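Local coordinates for protein Two-component sensor histidine kinase (Nostoc sp., PDB 6OZB) that probably senses light through a phycoerythrobilin-binding GAF domain and, as a phytochrome-type histidine kinase, relays the signal, at residues 14-26 with 182-194. The protein carries 1 engineered substitution. Sequence-based numbering, arbitrary orientation.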
ATOM      1  N   ASN C  14      10.683   2.435  27.765  1.00 79.17           N
ATOM      2  CA  ASN C  14      11.938   2.941  27.257  1.00 59.63           C
ATOM      3  C   ASN C  14      11.811   4.279  26.540  1.00 33.53           C
ATOM      4  O   ASN C  14      12.664   5.132  26.761  1.00 28.33           O
ATOM      5  CB  ASN C  14      12.588   1.910  26.349  1.00 71.29           C
ATOM      6  CG  ASN C  14      13.392   0.896  27.123  1.00 80.65           C
ATOM      7  OD1 ASN C  14      13.013  -0.270  27.232  1.00 81.63           O
ATOM      8  ND2 ASN C  14      14.516   1.341  27.677  1.00 84.65           N
ATOM      9  N   GLN C  15      10.790   4.505  25.704  1.00 27.58           N
ATOM     10  CA  GLN C  15      10.735   5.813  25.013  1.00 27.91           C
ATOM     11  C   GLN C  15      10.588   6.930  26.057  1.00 21.19           C
ATOM     12  O   GLN C  15      11.151   8.007  25.907  1.00 23.64           O
ATOM     13  CB  GLN C  15       9.594   5.942  23.989  1.00 28.14           C
ATOM     14  CG  GLN C  15       8.199   6.056  24.568  1.00 40.11           C
ATOM     15  CD  GLN C  15       7.083   6.071  23.517  1.00 48.68           C
ATOM     16  OE1 GLN C  15       6.061   6.728  23.696  1.00 60.02           O
ATOM     17  NE2 GLN C  15       7.259   5.334  22.454  1.00 37.39           N
ATOM     18  N   GLU C  16       9.834   6.667  27.115  1.00 20.20           N
ATOM     19  CA  GLU C  16       9.608   7.659  28.166  1.00 23.51           C
ATOM     20  C   GLU C  16      10.943   8.019  28.836  1.00 28.65           C
ATOM     21  O   GLU C  16      11.223   9.176  29.150  1.00 22.54           O
ATOM     22  CB  GLU C  16       8.597   7.138  29.177  1.00 35.78           C
ATOM     23  CG  GLU C  16       7.174   7.097  28.627  1.00 53.32           C
ATOM     24  CD  GLU C  16       6.679   8.459  28.149  1.00 73.16           C
ATOM     25  OE1 GLU C  16       6.878   9.465  28.869  1.00 77.58           O
ATOM     26  OE2 GLU C  16       6.093   8.524  27.045  1.00 81.22           O
ATOM     27  N   SER C  17      11.782   7.015  29.036  1.00 23.25           N
ATOM     28  CA  SER C  17      13.056   7.247  29.689  1.00 23.11           C
ATOM     29  C   SER C  17      13.999   8.043  28.770  1.00 18.51           C
ATOM     30  O   SER C  17      14.750   8.884  29.246  1.00 20.21           O
ATOM     31  CB  SER C  17      13.688   5.914  30.074  1.00 34.29           C
ATOM     32  OG  SER C  17      15.023   6.101  30.486  1.00 50.85           O
ATOM     33  N   VAL C  18      13.945   7.808  27.467  1.00 17.35           N
ATOM     34  CA  VAL C  18      14.722   8.611  26.526  1.00 16.15           C
ATOM     35  C   VAL C  18      14.328  10.087  26.588  1.00 26.38           C
ATOM     36  O   VAL C  18      15.180  10.978  26.553  1.00 19.00           O
ATOM     37  CB  VAL C  18      14.558   8.100  25.078  1.00 24.94           C
ATOM     38  CG1 VAL C  18      15.160   9.079  24.083  1.00 20.23           C
ATOM     39  CG2 VAL C  18      15.216   6.739  24.926  1.00 23.67           C
ATOM     40  N   LEU C  19      13.035  10.347  26.665  1.00 16.77           N
ATOM     41  CA  LEU C  19      12.563  11.727  26.725  1.00 17.69           C
ATOM     42  C   LEU C  19      13.025  12.400  28.005  1.00 22.78           C
ATOM     43  O   LEU C  19      13.421  13.558  27.982  1.00 18.92           O
ATOM     44  CB  LEU C  19      11.041  11.764  26.680  1.00 23.10           C
ATOM     45  CG  LEU C  19      10.339  11.368  25.366  1.00 30.38           C
ATOM     46  CD1 LEU C  19       9.013  12.081  25.321  1.00 36.38           C
ATOM     47  CD2 LEU C  19      11.114  11.608  24.115  1.00 24.48           C
ATOM     48  N   ARG C  20      12.958  11.668  29.121  1.00 16.12           N
ATOM     49  CA  ARG C  20      13.379  12.191  30.413  1.00 16.68           C
ATOM     50  C   ARG C  20      14.851  12.499  30.399  1.00 16.21           C
ATOM     51  O   ARG C  20      15.278  13.474  30.984  1.00 16.31           O
ATOM     52  CB  ARG C  20      13.057  11.214  31.541  1.00 17.77           C
ATOM     53  CG  ARG C  20      11.565  11.138  31.911  1.00 24.60           C
ATOM     54  CD  ARG C  20      11.346  10.442  33.218  1.00 27.76           C
ATOM     55  NE  ARG C  20      11.790   9.052  33.200  1.00 25.64           N
ATOM     56  CZ  ARG C  20      11.043   7.991  32.896  1.00 33.12           C
ATOM     57  NH1 ARG C  20       9.771   8.123  32.571  1.00 34.29           N
ATOM     58  NH2 ARG C  20      11.580   6.776  32.937  1.00 32.92           N
ATOM     59  N   ARG C  21      15.634  11.666  29.717  1.00 16.34           N
ATOM     60  CA  ARG C  21      17.068  11.874  29.709  1.00 15.60           C
ATOM     61  C   ARG C  21      17.416  13.122  28.870  1.00 23.89           C
ATOM     62  O   ARG C  21      18.337  13.851  29.199  1.00 19.88           O
ATOM     63  CB  ARG C  21      17.765  10.626  29.194  1.00 17.62           C
ATOM     64  CG  ARG C  21      17.748   9.466  30.199  1.00 18.08           C
ATOM     65  CD  ARG C  21      18.378   8.204  29.560  1.00 19.24           C
ATOM     66  NE  ARG C  21      18.294   7.039  30.440  1.00 25.77           N
ATOM     67  CZ  ARG C  21      19.080   6.845  31.503  1.00 27.45           C
ATOM     68  NH1 ARG C  21      20.005   7.740  31.826  1.00 31.34           N
ATOM     69  NH2 ARG C  21      18.936   5.758  32.255  1.00 30.01           N
ATOM     70  N   ILE C  22      16.672  13.398  27.804  1.00 18.33           N
ATOM     71  CA  ILE C  22      16.889  14.638  27.058  1.00 15.66           C
ATOM     72  C   ILE C  22      16.551  15.833  27.924  1.00 14.33           C
ATOM     73  O   ILE C  22      17.297  16.794  27.974  1.00 16.56           O
ATOM     74  CB  ILE C  22      16.041  14.718  25.746  1.00 16.09           C
ATOM     75  CG1 ILE C  22      16.434  13.614  24.781  1.00 19.18           C
ATOM     76  CG2 ILE C  22      16.238  16.061  25.062  1.00 17.45           C
ATOM     77  CD1 ILE C  22      15.436  13.454  23.619  1.00 22.12           C
ATOM     78  N   THR C  23      15.429  15.743  28.616  0.65 14.83           N
ATOM     79  CA  THR C  23      14.973  16.829  29.443  0.65 17.55           C
ATOM     80  C   THR C  23      16.004  17.136  30.540  0.65 23.20           C
ATOM     81  O   THR C  23      16.266  18.292  30.836  0.65 19.48           O
ATOM     82  CB  THR C  23      13.611  16.503  30.043  0.65 22.88           C
ATOM     83  OG1 THR C  23      12.660  16.330  28.979  0.65 23.62           O
ATOM     84  CG2 THR C  23      13.160  17.597  30.936  0.65 19.24           C
ATOM     85  N   ALA C  24      16.624  16.104  31.100  1.00 19.13           N
ATOM     86  CA  ALA C  24      17.622  16.292  32.144  1.00 19.15           C
ATOM     87  C   ALA C  24      18.792  17.104  31.605  1.00 19.72           C
ATOM     88  O   ALA C  24      19.328  17.962  32.309  1.00 20.20           O
ATOM     89  CB  ALA C  24      18.103  14.963  32.682  1.00 20.45           C
ATOM     90  N   ARG C  25      19.186  16.839  30.359  1.00 16.00           N
ATOM     91  CA  ARG C  25      20.284  17.569  29.745  1.00 15.09           C
ATOM     92  C   ARG C  25      19.952  19.035  29.504  1.00 21.47           C
ATOM     93  O   ARG C  25      20.806  19.918  29.654  1.00 18.78           O
ATOM     94  CB  ARG C  25      20.689  16.924  28.429  1.00 16.90           C
ATOM     95  CG  ARG C  25      21.353  15.579  28.635  1.00 18.46           C
ATOM     96  CD  ARG C  25      21.712  14.948  27.320  1.00 27.76           C
ATOM     97  NE  ARG C  25      21.837  13.532  27.581  1.00 43.38           N
ATOM     98  CZ  ARG C  25      21.048  12.595  27.063  1.00 32.15           C
ATOM     99  NH1 ARG C  25      20.077  12.871  26.168  1.00 32.44           N
ATOM    100  NH2 ARG C  25      21.248  11.361  27.434  1.00 41.38           N
ATOM    101  N   ILE C  26      18.721  19.286  29.082  1.00 17.82           N
ATOM    102  CA  ILE C  26      18.252  20.666  28.925  1.00 17.53           C
ATOM    103  C   ILE C  26      18.325  21.395  30.268  1.00 21.83           C
ATOM    104  O   ILE C  26      18.902  22.471  30.376  1.00 23.50           O
ATOM    105  CB  ILE C  26      16.794  20.720  28.410  1.00 17.56           C
ATOM    106  CG1 ILE C  26      16.672  20.144  27.012  1.00 20.80           C
ATOM    107  CG2 ILE C  26      16.271  22.187  28.406  1.00 22.12           C
ATOM    108  CD1 ILE C  26      15.209  19.932  26.592  1.00 19.44           C
ATOM    109  N   GLU C 182       5.705   6.495  16.471  1.00 14.99           N
ATOM    110  CA  GLU C 182       5.204   7.362  17.533  1.00 22.02           C
ATOM    111  C   GLU C 182       6.370   7.697  18.462  1.00 23.46           C
ATOM    112  O   GLU C 182       6.511   8.835  18.889  1.00 21.66           O
ATOM    113  CB  GLU C 182       4.045   6.692  18.282  1.00 37.84           C
ATOM    114  CG  GLU C 182       3.536   7.466  19.487  1.00 68.17           C
ATOM    115  CD  GLU C 182       2.494   6.690  20.280  1.00 87.10           C
ATOM    116  OE1 GLU C 182       1.700   5.947  19.664  1.00 96.25           O
ATOM    117  OE2 GLU C 182       2.482   6.818  21.523  1.00 87.89           O
ATOM    118  N   ALA C 183       7.216   6.711  18.757  1.00 18.61           N
ATOM    119  CA  ALA C 183       8.410   6.937  19.567  1.00 20.65           C
ATOM    120  C   ALA C 183       9.352   7.943  18.930  1.00 21.92           C
ATOM    121  O   ALA C 183       9.831   8.854  19.598  1.00 21.21           O
ATOM    122  CB  ALA C 183       9.144   5.634  19.806  1.00 22.60           C
ATOM    123  N   MET C 184       9.632   7.771  17.644  1.00 16.91           N
ATOM    124  CA  MET C 184      10.482   8.709  16.924  1.00 16.43           C
ATOM    125  C   MET C 184       9.885  10.110  16.953  1.00 18.29           C
ATOM    126  O   MET C 184      10.606  11.105  17.070  1.00 15.12           O
ATOM    127  CB  MET C 184      10.705   8.212  15.487  1.00 13.21           C
ATOM    128  CG  MET C 184      11.636   7.045  15.474  1.00 20.22           C
ATOM    129  SD  MET C 184      11.916   6.467  13.821  1.00 25.34           S
ATOM    130  CE  MET C 184      13.119   7.651  13.233  1.00 21.68           C
ATOM    131  N   GLN C 185       8.566  10.189  16.886  1.00 16.12           N
ATOM    132  CA  GLN C 185       7.886  11.492  16.829  1.00 15.54           C
ATOM    133  C   GLN C 185       8.042  12.230  18.152  1.00 18.39           C
ATOM    134  O   GLN C 185       8.272  13.439  18.183  1.00 17.67           O
ATOM    135  CB  GLN C 185       6.413  11.340  16.488  1.00 17.48           C
ATOM    136  CG  GLN C 185       5.693  12.715  16.278  1.00 19.16           C
ATOM    137  CD  GLN C 185       6.264  13.477  15.106  1.00 27.33           C
ATOM    138  OE1 GLN C 185       6.329  12.960  14.000  1.00 27.06           O
ATOM    139  NE2 GLN C 185       6.723  14.696  15.349  1.00 21.78           N
ATOM    140  N   MET C 186       7.919  11.506  19.252  1.00 18.50           N
ATOM    141  CA  MET C 186       8.088  12.118  20.567  1.00 16.82           C
ATOM    142  C   MET C 186       9.540  12.571  20.752  1.00 15.84           C
ATOM    143  O   MET C 186       9.803  13.606  21.346  1.00 19.48           O
ATOM    144  CB  MET C 186       7.657  11.162  21.676  1.00 19.41           C
ATOM    145  CG  MET C 186       6.211  10.750  21.613  1.00 38.19           C
ATOM    146  SD  MET C 186       5.689  10.003  23.161  1.00 88.15           S
ATOM    147  CE  MET C 186       7.214   9.270  23.773  1.00 79.36           C
ATOM    148  N   ILE C 187      10.476  11.778  20.259  1.00 16.21           N
ATOM    149  CA  ILE C 187      11.883  12.141  20.339  1.00 17.68           C
ATOM    150  C   ILE C 187      12.199  13.402  19.532  1.00 16.77           C
ATOM    151  O   ILE C 187      12.896  14.300  20.025  1.00 16.67           O
ATOM    152  CB  ILE C 187      12.788  10.986  19.861  1.00 13.01           C
ATOM    153  CG1 ILE C 187      12.703   9.853  20.896  1.00 24.68           C
ATOM    154  CG2 ILE C 187      14.212  11.443  19.680  1.00 18.47           C
ATOM    155  CD1 ILE C 187      13.103   8.462  20.340  1.00 25.10           C
ATOM    156  N   VAL C 188      11.703  13.504  18.298  1.00 14.48           N
ATOM    157  CA  VAL C 188      11.963  14.743  17.564  1.00 14.77           C
ATOM    158  C   VAL C 188      11.203  15.921  18.175  1.00 17.25           C
ATOM    159  O   VAL C 188      11.717  17.037  18.140  1.00 17.99           O
ATOM    160  CB  VAL C 188      11.662  14.625  16.032  1.00 17.52           C
ATOM    161  CG1 VAL C 188      12.525  13.508  15.429  1.00 18.94           C
ATOM    162  CG2 VAL C 188      10.210  14.395  15.714  1.00 18.01           C
ATOM    163  N   ASP C 189      10.024  15.702  18.773  1.00 15.35           N
ATOM    164  CA  ASP C 189       9.308  16.781  19.478  1.00 14.59           C
ATOM    165  C   ASP C 189      10.121  17.277  20.679  1.00 20.18           C
ATOM    166  O   ASP C 189      10.192  18.478  20.946  1.00 15.69           O
ATOM    167  CB  ASP C 189       7.947  16.319  19.967  1.00 18.11           C
ATOM    168  CG  ASP C 189       6.928  16.143  18.830  1.00 29.10           C
ATOM    169  OD1 ASP C 189       7.208  16.576  17.685  1.00 26.73           O
ATOM    170  OD2 ASP C 189       5.859  15.546  19.092  1.00 27.36           O
ATOM    171  N   GLN C 190      10.749  16.347  21.398  1.00 17.63           N
ATOM    172  CA  GLN C 190      11.564  16.708  22.561  1.00 20.66           C
ATOM    173  C   GLN C 190      12.855  17.409  22.132  1.00 22.32           C
ATOM    174  O   GLN C 190      13.306  18.337  22.794  1.00 18.99           O
ATOM    175  CB  GLN C 190      11.885  15.465  23.407  1.00 18.59           C
ATOM    176  CG  GLN C 190      12.616  15.779  24.750  1.00 14.57           C
ATOM    177  CD  GLN C 190      11.766  16.627  25.697  1.00 14.81           C
ATOM    178  OE1 GLN C 190      10.847  16.137  26.349  1.00 16.51           O
ATOM    179  NE2 GLN C 190      12.052  17.922  25.742  1.00 19.51           N
ATOM    180  N   LEU C 191      13.457  16.983  21.028  1.00 19.61           N
ATOM    181  CA  LEU C 191      14.638  17.683  20.523  1.00 18.38           C
ATOM    182  C   LEU C 191      14.297  19.093  20.070  1.00 19.38           C
ATOM    183  O   LEU C 191      15.064  20.036  20.278  1.00 22.05           O
ATOM    184  CB  LEU C 191      15.278  16.907  19.359  1.00 20.65           C
ATOM    185  CG  LEU C 191      16.073  15.651  19.682  1.00 22.74           C
ATOM    186  CD1 LEU C 191      16.449  14.946  18.378  1.00 22.48           C
ATOM    187  CD2 LEU C 191      17.336  16.029  20.481  1.00 23.44           C
ATOM    188  N   ALA C 192      13.129  19.239  19.464  1.00 17.13           N
ATOM    189  CA  ALA C 192      12.646  20.530  19.016  1.00 15.71           C
ATOM    190  C   ALA C 192      12.568  21.496  20.194  1.00 19.67           C
ATOM    191  O   ALA C 192      12.801  22.707  20.027  1.00 16.82           O
ATOM    192  CB  ALA C 192      11.316  20.388  18.367  1.00 24.24           C
ATOM    193  N   VAL C 193      12.185  20.977  21.362  1.00 17.12           N
ATOM    194  CA  VAL C 193      12.160  21.811  22.567  1.00 16.78           C
ATOM    195  C   VAL C 193      13.585  22.235  22.974  1.00 15.28           C
ATOM    196  O   VAL C 193      13.811  23.399  23.296  1.00 15.99           O
ATOM    197  CB  VAL C 193      11.484  21.088  23.754  1.00 16.65           C
ATOM    198  CG1 VAL C 193      11.737  21.829  25.076  1.00 21.19           C
ATOM    199  CG2 VAL C 193      10.034  20.937  23.499  1.00 17.76           C
ATOM    200  N   ALA C 194      14.534  21.309  22.948  1.00 14.87           N
ATOM    201  CA  ALA C 194      15.915  21.647  23.276  1.00 18.41           C
ATOM    202  C   ALA C 194      16.436  22.704  22.304  1.00 18.66           C
ATOM    203  O   ALA C 194      17.103  23.656  22.690  1.00 16.41           O
ATOM    204  CB  ALA C 194      16.807  20.400  23.245  1.00 17.30           C
TER
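Leu19 CD2 packs on Gln190 CB at 4.0 Å where two nearly parallel helices meet, their segments 14-26 and 182-194 running at 8° with axes 9.9 Å apart. Apolar contacts dominate. Leu19 forks over the second helix: CD1 lies 4.0 Å from Met186 CB, while CD2 lies against Ile187 CG1; the methyl end of Met186 is doubtfully placed. Val18 CG1 touches the same Ile187 carbon from one residue earlier. Further along, Ile26 CD1 rests on the small Ala194 CB at 3.7 Å.

A mixed contact is made by Gln190, a knob in a hole formed by Leu19, Ile22, Thr23 and Ile26. A chi1 of -174° swings its CG away from the backbone N, and with the bend at chi2 this methylene slides past Ile22 CG2 at 3.6 Å. In the Thr23 conformer modelled here, the hydroxyl provisionally bonds to Leu19 O within its own helix, not to the nearby Gln190 amide.

Helices 12-27, 32-47 and 178-201 form a helical layer beside the antiparallel sheet of the GAF fold: Ile22 touches Thr39, and Ile187 reaches Leu166 of strand 161-170. The two segments therefore hold by packing of apolar groups and the aliphatic part of Gln190, without direct hydrogen bonds between them.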